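PDB 6A8M: FACT complex subunit SPT16 from Ashbya gossypii, which probably acts as a histone chaperone within the FACT complex, reorganizing nucleosomes during transcription, DNA replication and DNA repair. Local coordinates for residues I302-L307 with T432-S437; I7-F12 with R83-G88; R124-G129 with E157-N162. All blocks are in the same frame, centred on the assembly; numbering follows the deposited sequence.

Contact 1. Residues I302-L307 with T432-S437; sequences ISRTFL and TNYTKS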
loop_
_atom_site.group_PDB
_atom_site.type_symbol
_atom_site.label_atom_id
_atom_site.label_comp_id
_atom_site.label_asym_id
_atom_site.label_seq_id
_atom_site.Cartn_x
_atom_site.Cartn_y
_atom_site.Cartn_z
ATOM N N ILE A 302 1.182 -9.194 6.648
ATOM C CA ILE A 302 0.975 -10.127 7.756
ATOM C C ILE A 302 2.216 -10.076 8.632
ATOM O O ILE A 302 3.337 -10.039 8.121
ATOM C CB ILE A 302 0.700 -11.570 7.277
ATOM C CG1 ILE A 302 0.325 -12.469 8.476
ATOM C CG2 ILE A 302 1.876 -12.151 6.439
ATOM C CD1 ILE A 302 -0.176 -13.881 8.068
ATOM N N SER A 303 2.015 -10.038 9.948
ATOM C CA SER A 303 3.123 -10.103 10.897
ATOM C C SER A 303 2.773 -11.131 11.953
ATOM O O SER A 303 1.638 -11.177 12.432
ATOM C CB SER A 303 3.426 -8.761 11.584
ATOM O OG SER A 303 3.934 -7.810 10.667
ATOM N N ARG A 304 3.755 -11.932 12.329
ATOM C CA ARG A 304 3.550 -12.943 13.359
ATOM C C ARG A 304 4.700 -12.853 14.343
ATOM O O ARG A 304 5.804 -12.390 14.010
ATOM C CB ARG A 304 3.484 -14.365 12.765
ATOM C CG ARG A 304 2.285 -14.567 11.846
ATOM C CD ARG A 304 1.014 -14.543 12.671
ATOM N NE ARG A 304 -0.217 -14.857 11.938
ATOM C CZ ARG A 304 -1.063 -13.920 11.512
ATOM N NH1 ARG A 304 -0.767 -12.621 11.695
ATOM N NH2 ARG A 304 -2.201 -14.267 10.910
ATOM N N THR A 305 4.441 -13.319 15.557
ATOM C CA THR A 305 5.484 -13.531 16.551
ATOM C C THR A 305 5.621 -15.035 16.759
ATOM O O THR A 305 4.614 -15.739 16.918
ATOM C CB THR A 305 5.131 -12.846 17.879
ATOM O OG1 THR A 305 4.951 -11.445 17.671
ATOM C CG2 THR A 305 6.244 -13.046 18.902
ATOM N N PHE A 306 6.849 -15.536 16.713
ATOM C CA PHE A 306 7.114 -16.932 17.008
ATOM C C PHE A 306 7.806 -17.002 18.365
ATOM O O PHE A 306 8.628 -16.140 18.693
ATOM C CB PHE A 306 7.946 -17.574 15.903
ATOM C CG PHE A 306 7.302 -17.489 14.549
ATOM C CD1 PHE A 306 6.319 -18.395 14.171
ATOM C CD2 PHE A 306 7.646 -16.480 13.672
ATOM C CE1 PHE A 306 5.696 -18.310 12.912
ATOM C CE2 PHE A 306 7.023 -16.363 12.433
ATOM C CZ PHE A 306 6.053 -17.280 12.038
ATOM N N LEU A 307 7.411 -17.982 19.177
ATOM C CA LEU A 307 7.919 -18.138 20.539
ATOM C C LEU A 307 8.745 -19.414 20.623
ATOM O O LEU A 307 8.269 -20.489 20.241
ATOM C CB LEU A 307 6.771 -18.185 21.559
ATOM C CG LEU A 307 5.755 -17.047 21.512
ATOM C CD1 LEU A 307 4.629 -17.308 22.523
ATOM C CD2 LEU A 307 6.448 -15.754 21.812
ATOM N N THR A 432 -5.919 -12.364 5.728
ATOM C CA THR A 432 -4.728 -13.170 6.002
ATOM C C THR A 432 -5.101 -14.173 7.092
ATOM O O THR A 432 -5.408 -13.781 8.227
ATOM C CB THR A 432 -3.561 -12.284 6.446
ATOM O OG1 THR A 432 -4.031 -11.336 7.414
ATOM C CG2 THR A 432 -2.965 -11.498 5.260
ATOM N N ASN A 433 -5.107 -15.463 6.742
ATOM C CA ASN A 433 -5.619 -16.510 7.614
ATOM C C ASN A 433 -4.534 -17.467 8.088
ATOM O O ASN A 433 -4.853 -18.473 8.724
ATOM C CB ASN A 433 -6.754 -17.267 6.910
ATOM C CG ASN A 433 -7.882 -16.334 6.483
ATOM O OD1 ASN A 433 -8.267 -16.278 5.303
ATOM N ND2 ASN A 433 -8.403 -15.573 7.443
ATOM N N TYR A 434 -3.258 -17.152 7.858
ATOM C CA TYR A 434 -2.197 -17.954 8.451
ATOM C C TYR A 434 -2.348 -17.949 9.971
ATOM O O TYR A 434 -2.715 -16.934 10.570
ATOM C CB TYR A 434 -0.815 -17.435 8.034
ATOM C CG TYR A 434 0.289 -18.285 8.606
ATOM C CD1 TYR A 434 0.553 -19.560 8.088
ATOM C CD2 TYR A 434 1.026 -17.854 9.697
ATOM C CE1 TYR A 434 1.553 -20.359 8.638
ATOM C CE2 TYR A 434 2.013 -18.646 10.246
ATOM C CZ TYR A 434 2.273 -19.893 9.722
ATOM O OH TYR A 434 3.256 -20.683 10.287
ATOM N N THR A 435 -2.101 -19.103 10.594
ATOM C CA THR A 435 -2.368 -19.246 12.021
ATOM C C THR A 435 -1.638 -18.197 12.863
ATOM O O THR A 435 -0.537 -17.735 12.538
ATOM C CB THR A 435 -1.987 -20.659 12.516
ATOM O OG1 THR A 435 -2.288 -20.764 13.913
ATOM C CG2 THR A 435 -0.490 -20.903 12.332
ATOM N N LYS A 436 -2.288 -17.812 13.960
ATOM C CA LYS A 436 -1.654 -17.042 15.017
ATOM C C LYS A 436 -1.957 -17.660 16.372
ATOM O O LYS A 436 -1.712 -17.026 17.398
ATOM C CB LYS A 436 -2.110 -15.584 14.991
ATOM C CG LYS A 436 -3.643 -15.430 14.925
ATOM C CD LYS A 436 -3.995 -14.070 14.338
ATOM C CE LYS A 436 -5.498 -13.845 14.277
ATOM N NZ LYS A 436 -5.819 -12.691 13.370
ATOM N N SER A 437 -2.488 -18.876 16.397
ATOM C CA SER A 437 -2.755 -19.534 17.667
ATOM C C SER A 437 -1.434 -19.792 18.361
ATOM O O SER A 437 -0.482 -20.246 17.725
ATOM C CB SER A 437 -3.499 -20.840 17.427
ATOM O OG SER A 437 -4.775 -20.556 16.872
#
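Arg-304 NH2 is gripped by two partners: the carbonyl oxygen of Tyr-434, and Asp-419, whose OD1 forms a salt bridge with it. Between Arg-304 NH2 and Tyr-434 O the bond is 2.7 Å long and nearly straight (177°), with the oxygen in the guanidinium plane. Arg-304 NE makes a more bent bond (145°) to Thr-435 O at 3.0 Å, standing above that carbonyl's plane. Arg-304 NH1 turns back to Ser-303 O, 2.9 Å away, and with all three nitrogens bonded the rotation of the group is fixed. These bonds tie strand 298-308 of the M24 metallopeptidase-like domain, whose family fold is known as pita-bread, to the loop running from strand 427-430 to helix 438-441. Both guanidinium faces are packed. Ile-302 CD1 sits over the centre of one, and Lys-436 CB lies toward the rim of the other, 3.7 Å from Arg-304 NE. Ile-302 CG1 is anti to the backbone N, and CD1 continues extended (chi2 171°) to meet Tyr-434 CB at 3.6 Å. Lys-436 NZ, 4.7 Å from Arg-304 NH2, forms a salt bridge with Asp-419 and a hydrogen bond with Gln-325; the shared carboxylate probably offsets the repulsion of the two like charges.

Contact 2. Residues I7-F12 with R83-G88; sequences IDFSTF and RYLEEG
Phe-9 lays the face of its ring flat on the backbone of Gly-88: the glycine CA stands 3.4 Å from the Phe-9 ring centroid and only 6° off the ring normal, a CH-pi contact. Gly-88 C lies 3.4 Å from Phe-9 CE1, over the same face. The hollow exists because glycine carries no CB, so the ring can settle directly on the main chain. Tyr-84 O lies at the ring edge by CE2, and Leu-85 O is 3.5 Å from Phe-9 CZ. Val-89 and Met-92 also touch this phenyl.

A second bump is the CD1 methyl of Ile-7, which fits against Tyr-84 CB and Leu-85 CD2, each 3.6 Å from Ile-7 CD1. Ile-7 CG1, which carries this methyl, is anti to the carbonyl carbon (chi1 -77°). The Ile-7 and Tyr-84 side chains cross at about a right angle. Asp-8, between Ile-7 and Phe-9 in sequence, N-caps helix 9-22, its OD1 accepting from Thr-11 N at 3.3 Å, while its OD2 forms a salt bridge with Lys-180.

Helix 79-95 is kinked here, the N atoms of Glu-87 and Gly-88 lacking their bonds to the preceding turn. A water accepts from Ile-7 N (3.3 Å) and donates to Tyr-84 O (2.7 Å). With no direct hydrogen bond between the segments, apolar shape fit and a water bridge join the start of helix 9-22 to helix 79-95, so their spacing rests on packing more than on polar direction.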
loop_
_atom_site.group_PDB
_atom_site.type_symbol
_atom_site.label_atom_id
_atom_site.label_comp_id
_atom_site.label_asym_id
_atom_site.label_seq_id
_atom_site.Cartn_x
_atom_site.Cartn_y
_atom_site.Cartn_z
ATOM N N ILE A 7 -6.437 -2.528 -20.978
ATOM C CA ILE A 7 -6.960 -1.607 -19.981
ATOM C C ILE A 7 -8.450 -1.855 -19.805
ATOM O O ILE A 7 -9.193 -1.974 -20.784
ATOM C CB ILE A 7 -6.662 -0.153 -20.380
ATOM C CG1 ILE A 7 -5.193 0.155 -20.078
ATOM C CG2 ILE A 7 -7.558 0.811 -19.623
ATOM C CD1 ILE A 7 -4.480 0.805 -21.223
ATOM N N ASP A 8 -8.874 -1.991 -18.555
ATOM C CA ASP A 8 -10.284 -2.096 -18.184
ATOM C C ASP A 8 -10.893 -0.703 -18.284
ATOM O O ASP A 8 -10.685 0.143 -17.408
ATOM C CB ASP A 8 -10.401 -2.671 -16.772
ATOM C CG ASP A 8 -11.835 -2.757 -16.277
ATOM O OD1 ASP A 8 -12.761 -2.315 -16.990
ATOM O OD2 ASP A 8 -12.033 -3.264 -15.148
ATOM N N PHE A 9 -11.657 -0.455 -19.349
ATOM C CA PHE A 9 -12.132 0.896 -19.603
ATOM C C PHE A 9 -13.406 1.263 -18.846
ATOM O O PHE A 9 -13.694 2.454 -18.705
ATOM C CB PHE A 9 -12.309 1.112 -21.110
ATOM C CG PHE A 9 -11.187 1.890 -21.714
ATOM C CD1 PHE A 9 -11.194 3.276 -21.653
ATOM C CD2 PHE A 9 -10.090 1.245 -22.269
ATOM C CE1 PHE A 9 -10.140 4.016 -22.168
ATOM C CE2 PHE A 9 -9.031 1.978 -22.790
ATOM C CZ PHE A 9 -9.058 3.363 -22.738
ATOM N N SER A 10 -14.190 0.305 -18.351
ATOM C CA SER A 10 -15.281 0.733 -17.479
ATOM C C SER A 10 -14.719 1.208 -16.148
ATOM O O SER A 10 -15.184 2.197 -15.581
ATOM C CB SER A 10 -16.307 -0.388 -17.281
ATOM O OG SER A 10 -15.708 -1.565 -16.778
ATOM N N THR A 11 -13.674 0.536 -15.675
ATOM C CA THR A 11 -12.979 0.947 -14.468
ATOM C C THR A 11 -12.270 2.286 -14.674
ATOM O O THR A 11 -12.344 3.179 -13.818
ATOM C CB THR A 11 -12.000 -0.161 -14.084
ATOM O OG1 THR A 11 -12.740 -1.337 -13.703
ATOM C CG2 THR A 11 -11.157 0.262 -12.969
ATOM N N PHE A 12 -11.598 2.441 -15.815
ATOM C CA PHE A 12 -10.948 3.708 -16.153
ATOM C C PHE A 12 -11.951 4.850 -16.157
ATOM O O PHE A 12 -11.703 5.899 -15.564
ATOM C CB PHE A 12 -10.267 3.598 -17.517
ATOM C CG PHE A 12 -9.708 4.894 -18.029
ATOM C CD1 PHE A 12 -8.455 5.330 -17.631
ATOM C CD2 PHE A 12 -10.426 5.672 -18.928
ATOM C CE1 PHE A 12 -7.930 6.535 -18.106
ATOM C CE2 PHE A 12 -9.913 6.875 -19.413
ATOM C CZ PHE A 12 -8.655 7.302 -18.997
ATOM N N ARG A 83 -1.969 3.465 -28.496
ATOM C CA ARG A 83 -2.675 2.313 -29.052
ATOM C C ARG A 83 -3.490 1.571 -27.994
ATOM O O ARG A 83 -4.562 1.038 -28.308
ATOM C CB ARG A 83 -1.679 1.363 -29.724
ATOM N N TYR A 84 -3.010 1.522 -26.744
ATOM C CA TYR A 84 -3.773 0.860 -25.693
ATOM C C TYR A 84 -4.999 1.659 -25.285
ATOM O O TYR A 84 -5.926 1.098 -24.689
ATOM C CB TYR A 84 -2.905 0.628 -24.459
ATOM C CG TYR A 84 -1.718 -0.274 -24.683
ATOM C CD1 TYR A 84 -1.888 -1.615 -24.991
ATOM C CD2 TYR A 84 -0.420 0.216 -24.549
ATOM C CE1 TYR A 84 -0.800 -2.444 -25.186
ATOM C CE2 TYR A 84 0.674 -0.602 -24.740
ATOM C CZ TYR A 84 0.481 -1.931 -25.063
ATOM O OH TYR A 84 1.575 -2.748 -25.250
ATOM N N LEU A 85 -5.023 2.957 -25.602
ATOM C CA LEU A 85 -6.043 3.876 -25.116
ATOM C C LEU A 85 -7.042 4.339 -26.169
ATOM O O LEU A 85 -8.159 4.707 -25.803
ATOM C CB LEU A 85 -5.375 5.126 -24.513
ATOM C CG LEU A 85 -4.372 4.889 -23.390
ATOM C CD1 LEU A 85 -3.704 6.206 -22.983
ATOM C CD2 LEU A 85 -5.060 4.218 -22.197
ATOM N N GLU A 86 -6.688 4.336 -27.456
ATOM C CA GLU A 86 -7.460 5.138 -28.408
ATOM C C GLU A 86 -8.887 4.625 -28.573
ATOM O O GLU A 86 -9.827 5.424 -28.658
ATOM C CB GLU A 86 -6.751 5.202 -29.762
ATOM C CG GLU A 86 -6.388 3.856 -30.324
ATOM C CD GLU A 86 -5.466 3.962 -31.517
ATOM O OE1 GLU A 86 -5.238 2.928 -32.174
ATOM O OE2 GLU A 86 -4.966 5.079 -31.791
ATOM N N GLU A 87 -9.082 3.305 -28.619
ATOM C CA GLU A 87 -10.435 2.796 -28.827
ATOM C C GLU A 87 -11.329 3.076 -27.624
ATOM O O GLU A 87 -12.474 3.508 -27.790
ATOM C CB GLU A 87 -10.406 1.305 -29.128
ATOM C CG GLU A 87 -11.780 0.719 -29.192
ATOM C CD GLU A 87 -11.803 -0.649 -29.828
ATOM O OE1 GLU A 87 -12.840 -1.335 -29.677
ATOM O OE2 GLU A 87 -10.799 -1.028 -30.482
ATOM N N GLY A 88 -10.826 2.860 -26.407
ATOM C CA GLY A 88 -11.656 3.091 -25.231
ATOM C C GLY A 88 -11.955 4.562 -25.014
ATOM O O GLY A 88 -13.054 4.929 -24.590
HETATM O O HOH W 1 -6.401 -1.439 -24.070
#

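Contact 3. Residues R124-G129 with E157-N162; sequences RVREAG and EKHGLN
His-159 takes the aliphatic end of Arg-126 over one face of its imidazole: Arg-126 CD lies 3.5 Å from the His-159 ring centroid, 22° off the normal, a CH-pi contact displaced toward the rim. The displacement brings Arg-126 CD within 3.3 Å of His-159 NE2. Seen from the other group, His-159 NE2 lies over one face of the guanidinium, but the two planes are 37° apart and do not stack in parallel. Arg-126 NH1 is also 3.3 Å from His-159 NE2, yet the angle is too poor for a hydrogen bond. Arg-126 NH2 forms a salt bridge with Glu-123.

The setting is the N-terminal lobe, where two helices each lead into a strand of one mixed sheet: helix 113-128 into strand 131-134, and helix 143-158 into the parallel neighbour 162-165. Strand 131-134, helix 143-158 and strand 162-165 thus make a beta-alpha-beta crossover, and the contact lies where both helices end. Backbone bonds from Asn-162 to Ser-130 and Val-132 begin the strand pairing just beyond it.

Arg-126 CG lies between the backbone N and the carbonyl carbon (chi1 68°), and from there the chain runs extended to NE, reaching the imidazole. A positively charged guanidinium this near would be expected to favour a neutral imidazole. Two residues on from His-159, the buried Leu-161 brings CD1 to 4.3 Å from Val-125 CG1, with Trp-152 and Ala-155 of the preceding helix 143-158 also touching it. Gly-129, the first residue past helix 113-128, has positive phi, at backbone angles where a CB would jam against the preceding carbonyl oxygen. Its amide still closes the last turn on Val-125 O, while its own oxygen, Gly-129 O, rests 3.7 Å from Leu-161 CD2.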
loop_
_atom_site.group_PDB
_atom_site.type_symbol
_atom_site.label_atom_id
_atom_site.label_comp_id
_atom_site.label_asym_id
_atom_site.label_seq_id
_atom_site.Cartn_x
_atom_site.Cartn_y
_atom_site.Cartn_z
ATOM N N ARG A 124 -3.976 25.829 -21.209
ATOM C CA ARG A 124 -5.239 25.326 -20.684
ATOM C C ARG A 124 -5.272 25.388 -19.156
ATOM O O ARG A 124 -6.308 25.717 -18.569
ATOM C CB ARG A 124 -5.487 23.906 -21.197
ATOM C CG ARG A 124 -6.930 23.455 -21.058
ATOM C CD ARG A 124 -7.191 22.128 -21.747
ATOM N NE ARG A 124 -6.784 22.136 -23.153
ATOM C CZ ARG A 124 -7.223 21.259 -24.053
ATOM N NH1 ARG A 124 -8.086 20.313 -23.685
ATOM N NH2 ARG A 124 -6.810 21.328 -25.313
ATOM N N VAL A 125 -4.144 25.098 -18.493
ATOM C CA VAL A 125 -4.110 25.098 -17.030
ATOM C C VAL A 125 -4.370 26.498 -16.477
ATOM O O VAL A 125 -5.156 26.679 -15.537
ATOM C CB VAL A 125 -2.771 24.524 -16.528
ATOM C CG1 VAL A 125 -2.541 24.902 -15.092
ATOM C CG2 VAL A 125 -2.738 22.996 -16.705
ATOM N N ARG A 126 -3.718 27.513 -17.050
ATOM C CA ARG A 126 -3.887 28.865 -16.519
ATOM C C ARG A 126 -5.280 29.408 -16.813
ATOM O O ARG A 126 -5.812 30.205 -16.035
ATOM C CB ARG A 126 -2.804 29.789 -17.076
ATOM C CG ARG A 126 -2.889 30.079 -18.574
ATOM C CD ARG A 126 -1.643 30.821 -19.048
ATOM N NE ARG A 126 -1.757 31.319 -20.421
ATOM C CZ ARG A 126 -2.019 32.584 -20.739
ATOM N NH1 ARG A 126 -2.192 33.489 -19.783
ATOM N NH2 ARG A 126 -2.103 32.948 -22.015
ATOM N N GLU A 127 -5.889 28.977 -17.917
ATOM C CA GLU A 127 -7.273 29.347 -18.190
ATOM C C GLU A 127 -8.203 28.781 -17.126
ATOM O O GLU A 127 -9.156 29.446 -16.705
ATOM C CB GLU A 127 -7.679 28.854 -19.582
ATOM C CG GLU A 127 -9.170 28.962 -19.879
ATOM C CD GLU A 127 -9.688 30.385 -19.738
ATOM O OE1 GLU A 127 -8.932 31.340 -20.044
ATOM O OE2 GLU A 127 -10.853 30.547 -19.311
ATOM N N ALA A 128 -7.921 27.561 -16.665
ATOM C CA ALA A 128 -8.732 26.932 -15.628
ATOM C C ALA A 128 -8.651 27.702 -14.312
ATOM O O ALA A 128 -9.661 27.852 -13.612
ATOM C CB ALA A 128 -8.289 25.477 -15.436
ATOM N N GLY A 129 -7.473 28.192 -13.959
ATOM C CA GLY A 129 -7.304 28.867 -12.685
ATOM C C GLY A 129 -5.866 28.847 -12.223
ATOM O O GLY A 129 -4.998 28.193 -12.807
ATOM N N GLU A 157 6.347 31.369 -12.672
ATOM C CA GLU A 157 6.995 32.683 -12.687
ATOM C C GLU A 157 6.386 33.646 -13.700
ATOM O O GLU A 157 6.364 34.857 -13.450
ATOM C CB GLU A 157 8.493 32.548 -12.986
ATOM N N LYS A 158 5.915 33.148 -14.846
ATOM C CA LYS A 158 5.249 34.017 -15.815
ATOM C C LYS A 158 3.846 34.378 -15.348
ATOM O O LYS A 158 3.487 35.559 -15.279
ATOM C CB LYS A 158 5.202 33.348 -17.190
ATOM N N HIS A 159 3.035 33.376 -15.020
ATOM C CA HIS A 159 1.718 33.602 -14.446
ATOM C C HIS A 159 1.797 33.368 -12.940
ATOM O O HIS A 159 2.866 33.083 -12.397
ATOM C CB HIS A 159 0.694 32.722 -15.156
ATOM C CG HIS A 159 0.894 32.677 -16.642
ATOM N ND1 HIS A 159 1.858 31.893 -17.239
ATOM C CD2 HIS A 159 0.287 33.353 -17.646
ATOM C CE1 HIS A 159 1.822 32.071 -18.549
ATOM N NE2 HIS A 159 0.878 32.952 -18.822
ATOM N N GLY A 160 0.670 33.526 -12.246
ATOM C CA GLY A 160 0.693 33.477 -10.792
ATOM C C GLY A 160 0.242 32.162 -10.176
ATOM O O GLY A 160 -0.459 32.157 -9.158
ATOM N N LEU A 161 0.662 31.044 -10.766
ATOM C CA LEU A 161 0.134 29.731 -10.402
ATOM C C LEU A 161 0.703 29.245 -9.074
ATOM O O LEU A 161 1.909 29.339 -8.827
ATOM C CB LEU A 161 0.454 28.708 -11.496
ATOM C CG LEU A 161 -0.003 29.042 -12.920
ATOM C CD1 LEU A 161 0.334 27.920 -13.890
ATOM C CD2 LEU A 161 -1.495 29.351 -12.961
ATOM N N ASN A 162 -0.172 28.715 -8.218
ATOM C CA ASN A 162 0.248 28.076 -6.978
ATOM C C ASN A 162 -0.026 26.583 -7.084
ATOM O O ASN A 162 -1.173 26.168 -7.292
ATOM C CB ASN A 162 -0.440 28.679 -5.746
ATOM C CG ASN A 162 -1.956 28.764 -5.876
ATOM O OD1 ASN A 162 -2.480 29.539 -6.678
ATOM N ND2 ASN A 162 -2.668 28.007 -5.043
#

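Overall arrangement
Along the chain the contacts come in series: contact 2 closes first, then contact 3, then contact 1. The first two belong to the N-terminal lobe, their centres 30 Å apart and nearest atoms about 14 Å apart, and the lobe's mixed six-stranded sheet connects them. Helix 79-95 of contact 2 joins strands 72-77 and 101-106, while helices 113-128 and 143-158 of contact 3 precede strands 131-134 and 162-165. Contact 1 lies in the M24 metallopeptidase-like domain, across the chain's centre, with its centre 40 Å from that of contact 2 and 53 Å from that of contact 3. None touches another, and none of the three bridges the two domains of this N-terminal part of SPT16.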